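Local atomic coordinates of Molybdate/tungstate binding protein (Sporomusa ovata, PDB entry 1FR3), a protein that binds the oxyanions molybdate and tungstate as a hexamer and probably serves in molybdate storage and homeostasis. Residues I3-I16 with V49-M63. Numbering follows the deposited sequence.
Sequences ISGRNKLEATVKEI and VPGDKVTALVKATEM. With WO4 (tungstate(VI)ion), chain M.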
loop_
_atom_site.group_PDB
_atom_site.type_symbol
_atom_site.label_atom_id
_atom_site.label_comp_id
_atom_site.label_asym_id
_atom_site.label_seq_id
_atom_site.Cartn_x
_atom_site.Cartn_y
_atom_site.Cartn_z
ATOM N N ILE A 3 6.858 16.627 -0.761
ATOM C CA ILE A 3 6.511 15.212 -0.845
ATOM C C ILE A 3 5.057 15.023 -1.248
ATOM O O ILE A 3 4.181 15.617 -0.602
ATOM C CB ILE A 3 6.736 14.594 0.559
ATOM C CG1 ILE A 3 8.180 14.827 1.011
ATOM C CG2 ILE A 3 6.362 13.119 0.591
ATOM C CD1 ILE A 3 8.390 14.699 2.509
ATOM N N SER A 4 4.770 14.222 -2.275
ATOM C CA SER A 4 3.373 14.034 -2.678
ATOM C C SER A 4 2.525 13.423 -1.574
ATOM O O SER A 4 1.339 13.742 -1.455
ATOM C CB SER A 4 3.265 13.226 -3.965
ATOM O OG SER A 4 3.575 11.854 -3.812
ATOM N N GLY A 5 3.089 12.494 -0.802
ATOM C CA GLY A 5 2.304 11.848 0.264
ATOM C C GLY A 5 1.627 12.964 1.069
ATOM O O GLY A 5 2.323 13.752 1.717
ATOM N N ARG A 6 0.301 13.008 1.074
ATOM C CA ARG A 6 -0.395 14.121 1.688
ATOM C C ARG A 6 -0.491 14.144 3.199
ATOM O O ARG A 6 -0.694 15.237 3.744
ATOM C CB ARG A 6 -1.823 14.201 1.121
ATOM C CG ARG A 6 -1.896 14.499 -0.367
ATOM C CD ARG A 6 -1.561 15.951 -0.675
ATOM N NE ARG A 6 -0.122 16.171 -0.805
ATOM C CZ ARG A 6 0.462 17.360 -0.878
ATOM N NH1 ARG A 6 -0.266 18.474 -0.817
ATOM N NH2 ARG A 6 1.777 17.460 -1.002
ATOM N N ASN A 7 -0.343 13.001 3.869
ATOM C CA ASN A 7 -0.537 13.051 5.323
ATOM C C ASN A 7 0.764 13.134 6.082
ATOM O O ASN A 7 1.534 12.171 6.046
ATOM C CB ASN A 7 -1.355 11.815 5.738
ATOM C CG ASN A 7 -2.684 11.841 4.994
ATOM O OD1 ASN A 7 -3.550 12.644 5.351
ATOM N ND2 ASN A 7 -2.827 11.013 3.974
ATOM N N LYS A 8 0.989 14.232 6.787
ATOM C CA LYS A 8 2.162 14.431 7.608
ATOM C C LYS A 8 1.717 14.640 9.063
ATOM O O LYS A 8 0.906 15.542 9.316
ATOM C CB LYS A 8 2.992 15.647 7.190
ATOM C CG LYS A 8 3.830 15.502 5.942
ATOM C CD LYS A 8 3.072 15.785 4.655
ATOM C CE LYS A 8 4.056 16.068 3.526
ATOM N NZ LYS A 8 3.353 16.313 2.234
ATOM N N LEU A 9 2.230 13.822 9.971
ATOM C CA LEU A 9 1.900 13.976 11.387
ATOM C C LEU A 9 3.193 14.181 12.180
ATOM O O LEU A 9 4.036 13.277 12.194
ATOM C CB LEU A 9 1.131 12.776 11.925
ATOM C CG LEU A 9 -0.149 12.380 11.179
ATOM C CD1 LEU A 9 -0.616 11.012 11.653
ATOM C CD2 LEU A 9 -1.249 13.409 11.405
ATOM N N GLU A 10 3.354 15.337 12.805
ATOM C CA GLU A 10 4.556 15.608 13.593
ATOM C C GLU A 10 4.451 14.891 14.935
ATOM O O GLU A 10 3.666 15.292 15.796
ATOM C CB GLU A 10 4.764 17.113 13.771
ATOM C CG GLU A 10 4.961 17.819 12.430
ATOM C CD GLU A 10 5.226 19.301 12.577
ATOM O OE1 GLU A 10 5.196 19.823 13.712
ATOM O OE2 GLU A 10 5.469 19.970 11.553
ATOM N N ALA A 11 5.218 13.820 15.090
ATOM C CA ALA A 11 5.128 12.971 16.268
ATOM C C ALA A 11 6.441 12.772 17.005
ATOM O O ALA A 11 7.479 13.316 16.626
ATOM C CB ALA A 11 4.610 11.609 15.792
ATOM N N THR A 12 6.365 12.009 18.094
ATOM C CA THR A 12 7.556 11.730 18.896
ATOM C C THR A 12 7.711 10.222 19.062
ATOM O O THR A 12 6.731 9.522 19.324
ATOM C CB THR A 12 7.490 12.411 20.276
ATOM O OG1 THR A 12 7.415 13.836 20.113
ATOM C CG2 THR A 12 8.718 12.108 21.117
ATOM N N VAL A 13 8.927 9.717 18.851
ATOM C CA VAL A 13 9.163 8.280 19.036
ATOM C C VAL A 13 9.112 7.916 20.521
ATOM O O VAL A 13 9.805 8.543 21.326
ATOM C CB VAL A 13 10.520 7.836 18.465
ATOM C CG1 VAL A 13 10.759 6.346 18.655
ATOM C CG2 VAL A 13 10.621 8.192 16.984
ATOM N N LYS A 14 8.335 6.900 20.860
ATOM C CA LYS A 14 8.240 6.416 22.234
ATOM C C LYS A 14 9.112 5.172 22.422
ATOM O O LYS A 14 9.913 5.095 23.360
ATOM C CB LYS A 14 6.803 6.071 22.624
ATOM C CG LYS A 14 5.827 7.231 22.626
ATOM C CD LYS A 14 4.555 6.919 23.395
ATOM C CE LYS A 14 3.708 5.861 22.708
ATOM N NZ LYS A 14 2.424 5.631 23.442
ATOM N N GLU A 15 8.961 4.204 21.526
ATOM C CA GLU A 15 9.701 2.951 21.623
ATOM C C GLU A 15 9.988 2.356 20.253
ATOM O O GLU A 15 9.286 2.621 19.282
ATOM C CB GLU A 15 8.906 1.946 22.480
ATOM C CG GLU A 15 8.848 2.371 23.940
ATOM C CD GLU A 15 8.106 1.462 24.884
ATOM O OE1 GLU A 15 8.361 0.241 24.890
ATOM O OE2 GLU A 15 7.252 1.953 25.666
ATOM N N ILE A 16 11.055 1.565 20.183
ATOM C CA ILE A 16 11.434 0.883 18.962
ATOM C C ILE A 16 11.707 -0.593 19.251
ATOM O O ILE A 16 12.499 -0.870 20.159
ATOM C CB ILE A 16 12.698 1.483 18.313
ATOM C CG1 ILE A 16 12.433 2.938 17.923
ATOM C CG2 ILE A 16 13.099 0.664 17.090
ATOM C CD1 ILE A 16 13.646 3.686 17.410
ATOM N N VAL A 49 15.775 6.954 17.557
ATOM C CA VAL A 49 15.870 6.592 18.963
ATOM C C VAL A 49 14.670 7.185 19.703
ATOM O O VAL A 49 14.084 8.175 19.259
ATOM C CB VAL A 49 17.155 7.086 19.648
ATOM C CG1 VAL A 49 18.392 6.477 18.998
ATOM C CG2 VAL A 49 17.241 8.606 19.623
ATOM N N PRO A 50 14.307 6.602 20.833
ATOM C CA PRO A 50 13.212 7.108 21.640
ATOM C C PRO A 50 13.421 8.574 21.971
ATOM O O PRO A 50 14.533 8.983 22.315
ATOM C CB PRO A 50 13.227 6.225 22.883
ATOM C CG PRO A 50 13.869 4.962 22.415
ATOM C CD PRO A 50 14.934 5.401 21.437
ATOM N N GLY A 51 12.371 9.377 21.839
ATOM C CA GLY A 51 12.436 10.801 22.126
ATOM C C GLY A 51 12.607 11.629 20.857
ATOM O O GLY A 51 12.420 12.845 20.890
ATOM N N ASP A 52 12.943 10.977 19.741
ATOM C CA ASP A 52 13.126 11.728 18.501
ATOM C C ASP A 52 11.825 12.352 17.997
ATOM O O ASP A 52 10.765 11.730 18.032
ATOM C CB ASP A 52 13.672 10.848 17.375
ATOM C CG ASP A 52 15.170 10.671 17.328
ATOM O OD1 ASP A 52 15.889 11.449 17.988
ATOM O OD2 ASP A 52 15.631 9.750 16.622
ATOM N N LYS A 53 11.919 13.594 17.528
ATOM C CA LYS A 53 10.791 14.257 16.885
ATOM C C LYS A 53 10.876 13.840 15.410
ATOM O O LYS A 53 11.931 14.004 14.796
ATOM C CB LYS A 53 10.840 15.776 16.984
ATOM C CG LYS A 53 10.816 16.300 18.408
ATOM C CD LYS A 53 9.563 15.906 19.166
ATOM C CE LYS A 53 9.575 16.478 20.577
ATOM N NZ LYS A 53 8.638 15.741 21.469
ATOM N N VAL A 54 9.795 13.284 14.902
ATOM C CA VAL A 54 9.768 12.785 13.533
ATOM C C VAL A 54 8.447 13.140 12.864
ATOM O O VAL A 54 7.521 13.644 13.495
ATOM C CB VAL A 54 9.907 11.248 13.514
ATOM C CG1 VAL A 54 11.235 10.800 14.114
ATOM C CG2 VAL A 54 8.772 10.569 14.281
ATOM N N THR A 55 8.377 12.869 11.563
ATOM C CA THR A 55 7.131 13.074 10.832
ATOM C C THR A 55 6.629 11.719 10.344
ATOM O O THR A 55 7.335 11.014 9.617
ATOM C CB THR A 55 7.275 14.058 9.659
ATOM O OG1 THR A 55 7.629 15.346 10.183
ATOM C CG2 THR A 55 5.971 14.169 8.883
ATOM N N ALA A 56 5.423 11.338 10.758
ATOM C CA ALA A 56 4.804 10.115 10.243
ATOM C C ALA A 56 4.211 10.521 8.886
ATOM O O ALA A 56 3.602 11.598 8.807
ATOM C CB ALA A 56 3.761 9.560 11.180
ATOM N N LEU A 57 4.428 9.727 7.851
ATOM C CA LEU A 57 3.977 10.055 6.508
ATOM C C LEU A 57 3.094 8.971 5.906
ATOM O O LEU A 57 3.486 7.802 5.872
ATOM C CB LEU A 57 5.207 10.249 5.608
ATOM C CG LEU A 57 4.930 10.545 4.130
ATOM C CD1 LEU A 57 4.408 11.960 3.960
ATOM C CD2 LEU A 57 6.182 10.306 3.295
ATOM N N VAL A 58 1.935 9.346 5.363
ATOM C CA VAL A 58 1.049 8.364 4.748
ATOM C C VAL A 58 0.522 8.850 3.397
ATOM O O VAL A 58 0.012 9.971 3.316
ATOM C CB VAL A 58 -0.149 8.041 5.659
ATOM C CG1 VAL A 58 -1.013 6.960 5.033
ATOM C CG2 VAL A 58 0.317 7.591 7.041
ATOM N N LYS A 59 0.604 8.006 2.375
ATOM C CA LYS A 59 0.072 8.390 1.060
ATOM C C LYS A 59 -1.442 8.424 1.097
ATOM O O LYS A 59 -2.085 7.595 1.748
ATOM C CB LYS A 59 0.575 7.384 0.021
ATOM C CG LYS A 59 0.487 7.886 -1.414
ATOM C CD LYS A 59 1.067 6.856 -2.383
ATOM C CE LYS A 59 1.034 7.390 -3.814
ATOM N NZ LYS A 59 -0.378 7.515 -4.291
ATOM N N ALA A 60 -2.068 9.411 0.439
ATOM C CA ALA A 60 -3.509 9.561 0.439
ATOM C C ALA A 60 -4.265 8.311 0.001
ATOM O O ALA A 60 -5.317 7.989 0.553
ATOM C CB ALA A 60 -3.959 10.722 -0.456
ATOM N N THR A 61 -3.701 7.588 -0.965
ATOM C CA THR A 61 -4.355 6.397 -1.490
ATOM C C THR A 61 -4.240 5.205 -0.548
ATOM O O THR A 61 -4.857 4.171 -0.817
ATOM C CB THR A 61 -3.761 6.006 -2.858
ATOM O OG1 THR A 61 -2.343 5.878 -2.713
ATOM C CG2 THR A 61 -4.077 7.067 -3.907
ATOM N N GLU A 62 -3.499 5.356 0.544
ATOM C CA GLU A 62 -3.344 4.246 1.489
ATOM C C GLU A 62 -4.088 4.505 2.786
ATOM O O GLU A 62 -3.862 3.820 3.781
ATOM C CB GLU A 62 -1.849 4.017 1.762
ATOM C CG GLU A 62 -1.121 3.628 0.485
ATOM C CD GLU A 62 0.332 3.263 0.652
ATOM O OE1 GLU A 62 0.884 3.408 1.759
ATOM O OE2 GLU A 62 0.906 2.826 -0.367
ATOM N N MET A 63 -4.977 5.493 2.785
ATOM C CA MET A 63 -5.746 5.831 3.980
ATOM C C MET A 63 -7.217 5.505 3.779
ATOM O O MET A 63 -7.856 6.053 2.873
ATOM C CB MET A 63 -5.567 7.315 4.309
ATOM C CG MET A 63 -6.318 7.798 5.537
ATOM S SD MET A 63 -6.027 9.533 5.926
ATOM C CE MET A 63 -4.454 9.399 6.779
HETATM W W WO4 M . -0.421 11.245 -2.736
HETATM O O1 WO4 M . -0.878 12.770 -3.548
HETATM O O2 WO4 M . 1.272 10.889 -3.041
HETATM O O3 WO4 M . -1.422 9.977 -3.344
HETATM O O4 WO4 M . -0.703 11.405 -1.003
#
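Asn7, Val13 and Leu57 bury more surface than any other residues where strand 7-16 runs antiparallel to strand 53-58, neighbouring strands, first and fourth in chain order, of the antiparallel sheet of this OB-like TOBE domain. Asn7, Leu9 and Ala11 form the hydrogen-bonded pairs with Val58, Ala56 and Val54. Asn7 N and Val58 N each bond the other residue's carbonyl, and the Asn7 side chain adds a second bond to Val58 O: ND2 reaches it at 3.1 Å from above the carbonyl plane, whereas Asn7 N lies in that plane. With CG beside the backbone N (chi1 -59°), the amide also meets the methyl of Met63, which arrives from the opposite direction and sets CE 3.5 Å from Asn7 CG. OD1 is taken by Val35 N of a second subunit, which helps fix the amide's rotation.

At the other end Val13 grips the type II turn 49-52: its N-H bonds Asp52 O, its carbonyl accepts from Gly51 N at 2.7 Å, and CG2 packs against Val54 CG1. Leu57 lies alongside the aliphatic chain of Lys8 and sends CD2 to Ile3 CG2 at 3.9 Å, while Lys8 NZ bonds the carbonyls of Ile3 and Gly5.

Just beyond the paired strands, both segments bind tungstate, whose site Ser42 and Thr39 of a neighbouring subunit complete. Ser4 OG holds O2 and Lys59 NZ holds O3; O4 accepts from Arg6 N and, nearly straight at 173°, from Ala60 N, each at 2.8 Å.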